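Local structure of outer membrane associated protein (Francisella tularensis subsp. tularensis, 6U83) at residues K33-N38 with C48-G53; V56-D61 with A80-F85; S92-K97 with V162-S167. The protein probably acts as a porin in the outer membrane and carries an OmpA-like domain, the part described here, that binds D-alanine and, as in relatives, probably peptidoglycan. All coordinates share one frame; numbering follows the deposited sequence.

Contact 1. Residues K33-N38 with C48-G53; sequences KQCEGN and CYTING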
# COMPACT_ATOMS: atom_id res chain seq x y z
N LYS A 33 -12.78 -3.53 1.22
CA LYS A 33 -13.97 -2.87 0.71
C LYS A 33 -13.61 -2.02 -0.50
O LYS A 33 -12.45 -1.69 -0.73
CB LYS A 33 -14.61 -2.00 1.79
CG LYS A 33 -14.69 -2.68 3.16
CD LYS A 33 -15.37 -4.05 3.08
CE LYS A 33 -15.86 -4.54 4.44
NZ LYS A 33 -17.29 -4.95 4.35
N GLN A 34 -14.63 -1.66 -1.28
CA GLN A 34 -14.40 -0.90 -2.50
C GLN A 34 -13.89 0.50 -2.17
O GLN A 34 -14.33 1.12 -1.21
CB GLN A 34 -15.68 -0.81 -3.32
CG GLN A 34 -15.52 -0.05 -4.62
CD GLN A 34 -16.83 0.10 -5.36
OE1 GLN A 34 -17.68 0.91 -4.99
NE2 GLN A 34 -17.02 -0.70 -6.41
N CYS A 35 -12.94 0.99 -2.97
CA CYS A 35 -12.35 2.30 -2.73
C CYS A 35 -13.40 3.40 -2.89
O CYS A 35 -14.14 3.42 -3.87
CB CYS A 35 -11.18 2.57 -3.68
SG CYS A 35 -9.72 1.50 -3.52
N GLU A 36 -13.45 4.30 -1.91
CA GLU A 36 -14.21 5.53 -2.00
C GLU A 36 -13.45 6.56 -2.82
O GLU A 36 -12.26 6.41 -3.11
CB GLU A 36 -14.47 6.08 -0.59
CG GLU A 36 -13.19 6.28 0.21
CD GLU A 36 -13.37 7.11 1.47
OE1 GLU A 36 -14.52 7.19 1.98
OE2 GLU A 36 -12.37 7.70 1.95
N GLY A 37 -14.14 7.63 -3.21
CA GLY A 37 -13.47 8.71 -3.89
C GLY A 37 -12.35 9.29 -3.05
O GLY A 37 -12.54 9.56 -1.86
N ASN A 38 -11.17 9.48 -3.65
CA ASN A 38 -10.00 10.03 -2.96
C ASN A 38 -9.64 9.22 -1.72
O ASN A 38 -9.53 9.75 -0.61
CB ASN A 38 -10.21 11.50 -2.60
CG ASN A 38 -9.55 12.43 -3.57
OD1 ASN A 38 -8.66 12.03 -4.32
ND2 ASN A 38 -9.98 13.68 -3.57
N CYS A 48 -8.09 -1.11 -0.21
CA CYS A 48 -9.40 -1.12 -0.86
C CYS A 48 -9.25 -1.66 -2.29
O CYS A 48 -8.13 -1.84 -2.79
CB CYS A 48 -10.04 0.27 -0.80
SG CYS A 48 -9.11 1.64 -1.55
N TYR A 49 -10.39 -1.94 -2.93
CA TYR A 49 -10.39 -2.52 -4.28
C TYR A 49 -11.20 -1.67 -5.25
O TYR A 49 -12.15 -1.00 -4.86
CB TYR A 49 -10.95 -3.98 -4.30
CG TYR A 49 -12.44 -4.10 -4.01
CD1 TYR A 49 -13.39 -3.85 -4.99
CD2 TYR A 49 -12.90 -4.47 -2.75
CE1 TYR A 49 -14.74 -3.95 -4.72
CE2 TYR A 49 -14.24 -4.57 -2.47
CZ TYR A 49 -15.16 -4.31 -3.46
OH TYR A 49 -16.50 -4.41 -3.20
N THR A 50 -10.81 -1.72 -6.53
CA THR A 50 -11.69 -1.29 -7.62
C THR A 50 -11.84 -2.44 -8.61
O THR A 50 -10.96 -3.31 -8.72
CB THR A 50 -11.17 -0.07 -8.38
OG1 THR A 50 -10.10 -0.47 -9.24
CG2 THR A 50 -10.68 0.99 -7.43
N ILE A 51 -12.95 -2.45 -9.31
CA ILE A 51 -13.21 -3.43 -10.35
C ILE A 51 -13.22 -2.71 -11.68
O ILE A 51 -13.76 -1.60 -11.80
CB ILE A 51 -14.54 -4.18 -10.10
CG1 ILE A 51 -14.52 -4.85 -8.73
CG2 ILE A 51 -14.77 -5.22 -11.19
CD1 ILE A 51 -15.93 -5.20 -8.24
N ASN A 52 -12.60 -3.33 -12.68
CA ASN A 52 -12.57 -2.83 -14.06
C ASN A 52 -12.85 -4.06 -14.92
O ASN A 52 -11.96 -4.87 -15.16
CB ASN A 52 -11.25 -2.16 -14.40
CG ASN A 52 -11.02 -0.89 -13.60
OD1 ASN A 52 -11.59 0.16 -13.93
ND2 ASN A 52 -10.20 -0.97 -12.55
N GLY A 53 -14.10 -4.18 -15.35
CA GLY A 53 -14.55 -5.38 -16.03
C GLY A 53 -14.70 -6.55 -15.09
O GLY A 53 -15.59 -6.57 -14.23

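Contact 2. Residues V56-D61 with A80-F85; sequences VTVYLD and ASFVNF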
# COMPACT_ATOMS: atom_id res chain seq x y z
N VAL A 56 -9.95 -7.31 -10.79
CA VAL A 56 -10.00 -6.52 -9.56
C VAL A 56 -8.59 -6.02 -9.27
O VAL A 56 -7.60 -6.69 -9.57
CB VAL A 56 -10.58 -7.34 -8.39
CG1 VAL A 56 -9.72 -8.56 -8.07
CG2 VAL A 56 -10.76 -6.47 -7.16
N THR A 57 -8.51 -4.80 -8.72
CA THR A 57 -7.24 -4.21 -8.33
C THR A 57 -7.35 -3.77 -6.88
O THR A 57 -8.29 -3.05 -6.52
CB THR A 57 -6.88 -3.00 -9.20
OG1 THR A 57 -6.86 -3.41 -10.58
CG2 THR A 57 -5.50 -2.46 -8.81
N VAL A 58 -6.40 -4.21 -6.06
CA VAL A 58 -6.37 -3.88 -4.64
C VAL A 58 -5.26 -2.88 -4.40
O VAL A 58 -4.14 -3.05 -4.91
CB VAL A 58 -6.20 -5.14 -3.76
CG1 VAL A 58 -6.16 -4.76 -2.29
CG2 VAL A 58 -7.34 -6.11 -4.00
N TYR A 59 -5.56 -1.82 -3.67
CA TYR A 59 -4.59 -0.81 -3.30
C TYR A 59 -4.29 -0.91 -1.81
O TYR A 59 -5.14 -1.33 -1.02
CB TYR A 59 -5.09 0.59 -3.61
CG TYR A 59 -5.36 0.79 -5.06
CD1 TYR A 59 -6.57 0.43 -5.61
CD2 TYR A 59 -4.40 1.36 -5.87
CE1 TYR A 59 -6.82 0.62 -6.96
CE2 TYR A 59 -4.63 1.55 -7.21
CZ TYR A 59 -5.84 1.18 -7.75
OH TYR A 59 -6.07 1.38 -9.09
N LEU A 60 -3.08 -0.50 -1.44
CA LEU A 60 -2.64 -0.42 -0.06
C LEU A 60 -2.04 0.95 0.17
O LEU A 60 -1.11 1.35 -0.55
CB LEU A 60 -1.62 -1.51 0.25
CG LEU A 60 -0.96 -1.48 1.61
CD1 LEU A 60 -1.80 -2.24 2.59
CD2 LEU A 60 0.45 -2.06 1.51
N ASP A 61 -2.56 1.68 1.15
CA ASP A 61 -2.01 2.97 1.55
C ASP A 61 -1.83 2.92 3.06
O ASP A 61 -2.76 3.19 3.82
CB ASP A 61 -2.90 4.13 1.10
CG ASP A 61 -2.25 5.48 1.29
OD1 ASP A 61 -1.20 5.53 1.95
OD2 ASP A 61 -2.76 6.49 0.78
N ALA A 80 -2.04 -7.22 6.28
CA ALA A 80 -2.42 -8.62 6.40
C ALA A 80 -3.48 -9.00 5.38
O ALA A 80 -3.41 -10.07 4.77
CB ALA A 80 -2.94 -8.90 7.81
N SER A 81 -4.48 -8.14 5.20
CA SER A 81 -5.51 -8.41 4.20
C SER A 81 -4.95 -8.30 2.79
O SER A 81 -5.32 -9.07 1.90
CB SER A 81 -6.68 -7.45 4.37
OG SER A 81 -7.40 -7.77 5.53
N PHE A 82 -4.07 -7.32 2.57
CA PHE A 82 -3.38 -7.21 1.29
C PHE A 82 -2.64 -8.50 0.96
O PHE A 82 -2.74 -9.01 -0.16
CB PHE A 82 -2.41 -6.03 1.37
CG PHE A 82 -1.85 -5.62 0.05
CD1 PHE A 82 -2.66 -5.04 -0.90
CD2 PHE A 82 -0.51 -5.76 -0.21
CE1 PHE A 82 -2.15 -4.64 -2.09
CE2 PHE A 82 0.00 -5.35 -1.40
CZ PHE A 82 -0.82 -4.79 -2.35
N VAL A 83 -1.90 -9.04 1.93
CA VAL A 83 -1.13 -10.26 1.70
C VAL A 83 -2.05 -11.44 1.46
O VAL A 83 -1.79 -12.29 0.60
CB VAL A 83 -0.17 -10.50 2.88
CG1 VAL A 83 0.48 -11.87 2.77
CG2 VAL A 83 0.89 -9.40 2.93
N ASN A 84 -3.15 -11.52 2.22
CA ASN A 84 -4.12 -12.60 2.06
C ASN A 84 -4.67 -12.66 0.64
O ASN A 84 -4.95 -13.75 0.12
CB ASN A 84 -5.26 -12.42 3.07
CG ASN A 84 -5.74 -13.73 3.67
OD1 ASN A 84 -5.18 -14.22 4.66
ND2 ASN A 84 -6.79 -14.31 3.09
N PHE A 85 -4.82 -11.51 0.00
CA PHE A 85 -5.26 -11.46 -1.39
C PHE A 85 -4.16 -11.94 -2.33
O PHE A 85 -4.43 -12.68 -3.28
CB PHE A 85 -5.70 -10.04 -1.72
CG PHE A 85 -6.10 -9.83 -3.15
CD1 PHE A 85 -7.30 -10.31 -3.62
CD2 PHE A 85 -5.30 -9.10 -4.00
CE1 PHE A 85 -7.69 -10.08 -4.92
CE2 PHE A 85 -5.68 -8.88 -5.30
CZ PHE A 85 -6.88 -9.37 -5.76

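Contact 3. Residues S92-K97 with V162-S167; sequences SSVTVK and VEASVS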
# COMPACT_ATOMS: atom_id res chain seq x y z
N SER A 92 2.27 -12.92 -8.56
CA SER A 92 3.69 -13.18 -8.72
C SER A 92 4.54 -12.28 -7.82
O SER A 92 5.32 -12.77 -6.99
CB SER A 92 4.08 -13.02 -10.19
OG SER A 92 3.33 -11.95 -10.76
N SER A 93 4.43 -10.97 -8.00
CA SER A 93 5.31 -10.03 -7.31
C SER A 93 4.56 -8.74 -6.99
O SER A 93 3.58 -8.39 -7.66
CB SER A 93 6.55 -9.69 -8.16
OG SER A 93 6.37 -8.47 -8.86
N VAL A 94 5.04 -8.04 -5.96
CA VAL A 94 4.45 -6.79 -5.49
C VAL A 94 5.55 -5.77 -5.30
O VAL A 94 6.55 -6.05 -4.64
CB VAL A 94 3.69 -6.97 -4.16
CG1 VAL A 94 2.98 -5.68 -3.81
CG2 VAL A 94 2.72 -8.10 -4.25
N THR A 95 5.35 -4.57 -5.83
CA THR A 95 6.26 -3.47 -5.61
C THR A 95 5.75 -2.61 -4.47
O THR A 95 4.62 -2.11 -4.52
CB THR A 95 6.42 -2.64 -6.88
OG1 THR A 95 6.96 -3.48 -7.90
CG2 THR A 95 7.35 -1.47 -6.62
N VAL A 96 6.58 -2.44 -3.44
CA VAL A 96 6.22 -1.70 -2.24
C VAL A 96 6.97 -0.37 -2.28
O VAL A 96 8.21 -0.34 -2.20
CB VAL A 96 6.57 -2.50 -0.98
CG1 VAL A 96 6.27 -1.68 0.24
CG2 VAL A 96 5.78 -3.79 -0.96
N LYS A 97 6.23 0.73 -2.40
CA LYS A 97 6.80 2.06 -2.60
C LYS A 97 6.63 2.91 -1.34
O LYS A 97 5.51 3.09 -0.86
CB LYS A 97 6.14 2.76 -3.79
CG LYS A 97 6.26 1.98 -5.08
CD LYS A 97 5.43 2.65 -6.15
CE LYS A 97 5.66 1.99 -7.49
NZ LYS A 97 4.86 2.65 -8.57
N VAL A 162 3.41 4.30 2.64
CA VAL A 162 3.81 3.25 1.72
C VAL A 162 2.61 2.89 0.85
O VAL A 162 1.49 2.79 1.35
CB VAL A 162 4.33 2.01 2.47
CG1 VAL A 162 4.24 0.79 1.60
CG2 VAL A 162 5.74 2.21 2.88
N GLU A 163 2.85 2.71 -0.44
CA GLU A 163 1.79 2.37 -1.39
C GLU A 163 2.16 1.12 -2.17
O GLU A 163 3.34 0.86 -2.44
CB GLU A 163 1.55 3.48 -2.40
CG GLU A 163 1.17 4.81 -1.82
CD GLU A 163 0.81 5.79 -2.91
OE1 GLU A 163 1.05 5.45 -4.10
OE2 GLU A 163 0.29 6.87 -2.58
N ALA A 164 1.13 0.37 -2.57
CA ALA A 164 1.29 -0.77 -3.46
C ALA A 164 -0.07 -1.08 -4.09
O ALA A 164 -1.11 -0.81 -3.49
CB ALA A 164 1.81 -2.00 -2.72
N SER A 165 -0.03 -1.66 -5.29
CA SER A 165 -1.25 -2.10 -5.96
C SER A 165 -0.95 -3.35 -6.77
O SER A 165 0.09 -3.44 -7.43
CB SER A 165 -1.82 -1.00 -6.86
OG SER A 165 -0.86 -0.49 -7.75
N VAL A 166 -1.87 -4.32 -6.72
CA VAL A 166 -1.78 -5.55 -7.50
C VAL A 166 -3.14 -5.81 -8.14
O VAL A 166 -4.18 -5.36 -7.66
CB VAL A 166 -1.33 -6.74 -6.64
CG1 VAL A 166 0.11 -6.55 -6.17
CG2 VAL A 166 -2.24 -6.89 -5.44
N SER A 167 -3.13 -6.55 -9.25
CA SER A 167 -4.34 -6.87 -9.98
C SER A 167 -4.42 -8.36 -10.24
O SER A 167 -3.41 -9.06 -10.32
CB SER A 167 -4.41 -6.13 -11.32
OG SER A 167 -4.37 -4.74 -11.10

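Contact 1. Residues K33-N38 with C48-G53
Cys35 and Cys48 form a disulfide beside a very short parallel strand pairing, in which Gln34 runs next to Tyr49 at the border of the mixed sheet. The SG of Cys35 lies 2.1 Å from the SG of Cys48, and the chi3 of 91° is that of a relaxed disulfide. To reach its partner, Cys48 turns SG into the crowded position between backbone N and carbonyl carbon (chi1 59°). The two backbone bonds straddle Gln34 in the usual parallel manner: Tyr49 N donates to Lys33 O at 3.0 Å, and Cys35 N to Tyr49 O at 2.9 Å. Strand 46-52 is also the first arm of a beta hairpin, for on its other side the backbones of Cys48 and Thr50 hydrogen-bond to those of Tyr59 and Thr57 of strand 55-63. An aromatic residue suits position 49 because its broad ring can roof the neighbouring backbone. Gln34 CA sits 3.5 Å above the plane of the Tyr49 ring, over its centre, while Gln34 CB makes a CH-pi contact 3.9 Å from the centroid of that ring. Thr50 adds a methyl group, its CG2 coming to 4.1 Å from Cys35 SG.

Contact 2. Residues V56-D61 with A80-F85
Helix 73-89 packs against strand 55-63 as part of the helix layer of an OmpA-like alpha/beta domain, with Phe82 and Phe85 meeting Val56, Val58 and Leu60. This helix links strand 55-63 to strand 94-98 in a right-handed beta-alpha-beta crossover: the two strands run parallel, with strand 161-172 between them. The axes of segments 56-61 and 80-85 pass 9.3 Å apart at 152°, so the helix runs nearly antiparallel to the strand. No hydrogen bond crosses; the contact is made by buried hydrocarbon. Valine and leucine at every second strand position turn their CB atoms to the helix, and the two phenylalanines, three residues apart, face them from neighbouring turns. Leu60 meets Phe82 at about a right angle, its CB lying over one face of the ring, 4.0 Å from the centroid. Val58 serves both rings with separate methyl groups: CG1 comes to the edge of Phe82, 3.8 Å from CD1, whereas CG2 makes a CH-pi contact over a face of Phe85. Val58 CG1 stands anti to the backbone N (chi1 179°), which leaves CG2 beside that N. Met128 of helix 110-130 also touches Phe82. Tip to tip with Phe85, Val56 brings its CG1 to the ring edge, 3.7 Å from CZ.

Contact 3. Residues S92-K97 with V162-S167
Val94 meets Val166 with all three carbons of its branched side chain. Its CB lies 4.1 Å from Val166 CG1; beyond it, Val94 CG1 passes that same methyl carbon and also touches Ala164 CB at 4.0 Å. The other tip, Val94 CG2, comes closest, 3.6 Å from Val166 CG1, with the two side chains crossing at about a right angle. Val166 CG1 can meet all three atoms because it stands anti to its own carbonyl carbon (chi1 -67°). These residues join strands 94-98 and 161-172, antiparallel neighbours in the sheet of the OmpA-like domain; Phe82 and Ile86 of helix 73-89 cover Val94 and Phe85 covers Val166, a buried setting that suits compact branched residues. Ala164, with only CB to place, fits close to the neighbouring backbone: CB is 3.3 Å from Thr95 O. Farther along, Val96 CG1 meets Val162 CG1 at 3.5 Å. Where the strands draw together, Lys97 and Glu163 form a hydrogen-bonded pair, with Lys97 N donating to Glu163 O at 2.9 Å and Glu163 N to Lys97 O at 2.7 Å. Their charged ends do not touch each other; Glu163 OE2 instead makes a salt bridge to Arg161 NE.

How the contacts relate
From the N terminus the contacts follow one another in series, none nesting in or crossing another. Contact 1 closes a loop of nine residues and attaches the short strand 33-34 to strand 46-52. The chain then turns back into strand 55-63, the hairpin partner, and contact 2 closes the next loop by laying helix 73-89 on that strand. The helix leads to strand 94-98, from which contact 3 spans 64 residues, including helix 110-130, to strand 161-172. This late strand fills the place between strands 55-63 and 94-98: Leu60 N of contact 2 probably hydrogen-bonds to Ala164 O of contact 3. Contacts 1 and 3 do not touch.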